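Long-range contact in transcriptional activator of comK gene (Bacillus halodurans, PDB 2HQB), which probably acts as an activator of the comK gene and, as a BMP-family lipoprotein with a periplasmic-binding-protein fold, is likely to bind a small ligand: residues Ala133-Gln138 with Gly162-Ala167. Numbering follows the deposited sequence.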
ATOM      1  N   ALA A 133      -7.548   6.304 -10.177  1.00 43.62           N
ATOM      2  CA  ALA A 133      -7.662   5.259  -9.182  1.00 47.29           C
ATOM      3  C   ALA A 133      -8.679   4.223  -9.612  1.00 53.33           C
ATOM      4  O   ALA A 133      -9.258   4.314 -10.700  1.00 48.81           O
ATOM      5  CB  ALA A 133      -8.050   5.846  -7.851  1.00 43.26           C
ATOM      6  N   ALA A 134      -8.897   3.234  -8.751  1.00 55.48           N
ATOM      7  CA  ALA A 134      -9.823   2.164  -9.073  1.00 51.34           C
ATOM      8  C   ALA A 134     -11.185   2.470  -8.501  1.00 51.62           C
ATOM      9  O   ALA A 134     -12.198   2.407  -9.207  1.00 55.16           O
ATOM     10  CB  ALA A 134      -9.292   0.839  -8.530  1.00 48.79           C
ATOM     11  N   PHE A 135     -11.207   2.820  -7.220  1.00 50.26           N
ATOM     12  CA  PHE A 135     -12.464   3.119  -6.559  1.00 50.21           C
ATOM     13  C   PHE A 135     -12.414   4.357  -5.677  1.00 48.82           C
ATOM     14  O   PHE A 135     -11.370   4.715  -5.123  1.00 47.90           O
ATOM     15  CB  PHE A 135     -12.914   1.940  -5.708  1.00 46.74           C
ATOM     16  CG  PHE A 135     -12.638   0.619  -6.318  1.00 46.66           C
ATOM     17  CD1 PHE A 135     -11.481  -0.081  -5.990  1.00 58.13           C
ATOM     18  CD2 PHE A 135     -13.531   0.053  -7.219  1.00 44.82           C
ATOM     19  CE1 PHE A 135     -11.227  -1.331  -6.551  1.00 49.41           C
ATOM     20  CE2 PHE A 135     -13.280  -1.195  -7.785  1.00 28.97           C
ATOM     21  CZ  PHE A 135     -12.135  -1.882  -7.451  1.00 37.29           C
ATOM     22  N   PRO A 136     -13.574   5.000  -5.505  1.00 46.67           N
ATOM     23  CA  PRO A 136     -13.808   6.212  -4.719  1.00 45.52           C
ATOM     24  C   PRO A 136     -13.461   6.077  -3.235  1.00 46.41           C
ATOM     25  O   PRO A 136     -13.038   7.049  -2.591  1.00 44.69           O
ATOM     26  CB  PRO A 136     -15.278   6.464  -4.934  1.00 34.18           C
ATOM     27  CG  PRO A 136     -15.557   5.816  -6.243  1.00 48.50           C
ATOM     28  CD  PRO A 136     -14.829   4.536  -6.111  1.00 41.18           C
ATOM     29  N   TRP A 137     -13.628   4.874  -2.700  1.00 40.84           N
ATOM     30  CA  TRP A 137     -13.322   4.660  -1.307  1.00 40.81           C
ATOM     31  C   TRP A 137     -11.822   4.651  -0.979  1.00 47.30           C
ATOM     32  O   TRP A 137     -11.429   4.432   0.161  1.00 46.23           O
ATOM     33  CB  TRP A 137     -13.972   3.375  -0.831  1.00 38.10           C
ATOM     34  CG  TRP A 137     -13.592   2.152  -1.596  1.00 46.28           C
ATOM     35  CD1 TRP A 137     -14.340   1.498  -2.538  1.00 44.62           C
ATOM     36  CD2 TRP A 137     -12.389   1.405  -1.453  1.00 41.37           C
ATOM     37  NE1 TRP A 137     -13.673   0.387  -2.980  1.00 33.93           N
ATOM     38  CE2 TRP A 137     -12.471   0.308  -2.331  1.00 38.41           C
ATOM     39  CE3 TRP A 137     -11.243   1.560  -0.666  1.00 41.39           C
ATOM     40  CZ2 TRP A 137     -11.457  -0.627  -2.447  1.00 48.65           C
ATOM     41  CZ3 TRP A 137     -10.244   0.638  -0.780  1.00 48.82           C
ATOM     42  CH2 TRP A 137     -10.352  -0.447  -1.664  1.00 51.57           C
ATOM     43  N   GLN A 138     -10.974   4.894  -1.971  1.00 51.03           N
ATOM     44  CA  GLN A 138      -9.540   4.914  -1.711  1.00 49.03           C
ATOM     45  C   GLN A 138      -9.149   6.233  -1.032  1.00 50.55           C
ATOM     46  O   GLN A 138      -9.234   7.309  -1.635  1.00 54.19           O
ATOM     47  CB  GLN A 138      -8.754   4.721  -3.027  1.00 50.15           C
ATOM     48  CG  GLN A 138      -8.835   3.308  -3.604  1.00 48.48           C
ATOM     49  CD  GLN A 138      -8.085   3.119  -4.915  1.00 47.06           C
ATOM     50  OE1 GLN A 138      -6.910   3.482  -5.055  1.00 43.26           O
ATOM     51  NE2 GLN A 138      -8.762   2.524  -5.883  1.00 52.66           N
ATOM     52  N   GLY A 162     -12.468   0.903 -13.539  1.00 44.51           N
ATOM     53  CA  GLY A 162     -13.392   0.009 -12.873  1.00 48.76           C
ATOM     54  C   GLY A 162     -12.701  -0.838 -11.813  1.00 49.64           C
ATOM     55  O   GLY A 162     -13.285  -1.140 -10.782  1.00 42.85           O
ATOM     56  N   GLU A 163     -11.464  -1.265 -12.103  1.00 60.85           N
ATOM     57  CA  GLU A 163     -10.675  -2.099 -11.184  1.00 63.03           C
ATOM     58  C   GLU A 163      -9.153  -1.856 -11.115  1.00 55.64           C
ATOM     59  O   GLU A 163      -8.653  -0.835 -11.579  1.00 58.90           O
ATOM     60  CB  GLU A 163     -10.921  -3.580 -11.463  1.00 75.25           C
ATOM     61  CG  GLU A 163     -10.109  -4.454 -10.493  1.00 93.40           C
ATOM     62  CD  GLU A 163     -10.683  -5.823 -10.286  1.00 98.19           C
ATOM     63  OE1 GLU A 163     -11.028  -6.455 -11.321  1.00 97.30           O
ATOM     64  OE2 GLU A 163     -10.775  -6.252  -9.099  1.00101.51           O
ATOM     65  N   TRP A 164      -8.419  -2.795 -10.527  1.00 49.70           N
ATOM     66  CA  TRP A 164      -6.981  -2.648 -10.373  1.00 52.80           C
ATOM     67  C   TRP A 164      -6.086  -3.190 -11.481  1.00 56.88           C
ATOM     68  O   TRP A 164      -4.898  -2.882 -11.520  1.00 60.41           O
ATOM     69  CB  TRP A 164      -6.506  -3.301  -9.089  1.00 45.55           C
ATOM     70  CG  TRP A 164      -7.347  -3.101  -7.907  1.00 43.77           C
ATOM     71  CD1 TRP A 164      -8.346  -3.907  -7.473  1.00 45.08           C
ATOM     72  CD2 TRP A 164      -7.203  -2.070  -6.926  1.00 47.26           C
ATOM     73  NE1 TRP A 164      -8.831  -3.454  -6.267  1.00 44.55           N
ATOM     74  CE2 TRP A 164      -8.147  -2.323  -5.916  1.00 42.02           C
ATOM     75  CE3 TRP A 164      -6.370  -0.955  -6.808  1.00 33.88           C
ATOM     76  CZ2 TRP A 164      -8.282  -1.504  -4.809  1.00 44.60           C
ATOM     77  CZ3 TRP A 164      -6.505  -0.151  -5.717  1.00 46.46           C
ATOM     78  CH2 TRP A 164      -7.456  -0.421  -4.726  1.00 46.86           C
ATOM     79  N   THR A 165      -6.632  -3.986 -12.381  1.00 55.48           N
ATOM     80  CA  THR A 165      -5.802  -4.566 -13.411  1.00 56.11           C
ATOM     81  C   THR A 165      -6.087  -4.124 -14.829  1.00 59.20           C
ATOM     82  O   THR A 165      -5.435  -4.615 -15.764  1.00 63.56           O
ATOM     83  CB  THR A 165      -5.941  -6.065 -13.375  1.00 56.72           C
ATOM     84  OG1 THR A 165      -7.339  -6.397 -13.428  1.00 64.65           O
ATOM     85  CG2 THR A 165      -5.366  -6.609 -12.105  1.00 58.23           C
ATOM     86  N   ASP A 166      -7.032  -3.205 -15.009  1.00 53.66           N
ATOM     87  CA  ASP A 166      -7.378  -2.743 -16.353  1.00 48.40           C
ATOM     88  C   ASP A 166      -6.433  -1.661 -16.942  1.00 45.47           C
ATOM     89  O   ASP A 166      -6.809  -0.491 -17.057  1.00 48.89           O
ATOM     90  CB  ASP A 166      -8.807  -2.217 -16.342  1.00 48.15           C
ATOM     91  CG  ASP A 166      -9.440  -2.238 -17.712  1.00 52.86           C
ATOM     92  OD1 ASP A 166      -8.671  -2.133 -18.704  1.00 45.76           O
ATOM     93  OD2 ASP A 166     -10.694  -2.356 -17.788  1.00 44.61           O
ATOM     94  N   ALA A 167      -5.231  -2.054 -17.345  1.00 37.09           N
ATOM     95  CA  ALA A 167      -4.265  -1.115 -17.877  1.00 37.89           C
ATOM     96  C   ALA A 167      -4.814  -0.363 -19.073  1.00 43.89           C
ATOM     97  O   ALA A 167      -4.443   0.785 -19.353  1.00 39.86           O
ATOM     98  CB  ALA A 167      -2.974  -1.846 -18.272  1.00 26.33           C
TER
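Phe135 and Ala134 both lie against one face of the Trp164 indole. The phenyl ring presents its edge to that face in an offset edge-to-face pair, with 5.0 Å between the centroids of the Phe135 ring and the Trp164 five-membered ring and their planes 73° apart; CE1 leads, above the NE1–CE2 side of the indole. At Trp164, chi1 of -41° places CG beside the backbone N, and the two side chains cross at about a right angle. A CH-pi contact adjoins this pair: Ala134 CB stands 3.9 Å from the centroid of the Trp164 six-membered ring, 15° off its normal. The same methyl packs 3.5 Å from Glu163 O. At the indole rim, Trp137 CH2 meets Trp164 CZ2 in the plane of the latter ring, 3.9 Å away, and the Gln138 amide reaches the benzo end tip to tip. An alanine at Trp164 would probably leave the Phe135 edge without its aromatic partner and open a gap above Ala134 CB. The type I turn from Phe135 leads into helix 139-150, while Asp166 N-caps helix 167-178; both loops follow the C-terminal ends of adjacent parallel strands, 128-133 and 155-160, in one alpha/beta lobe, as in periplasmic-binding-protein folds.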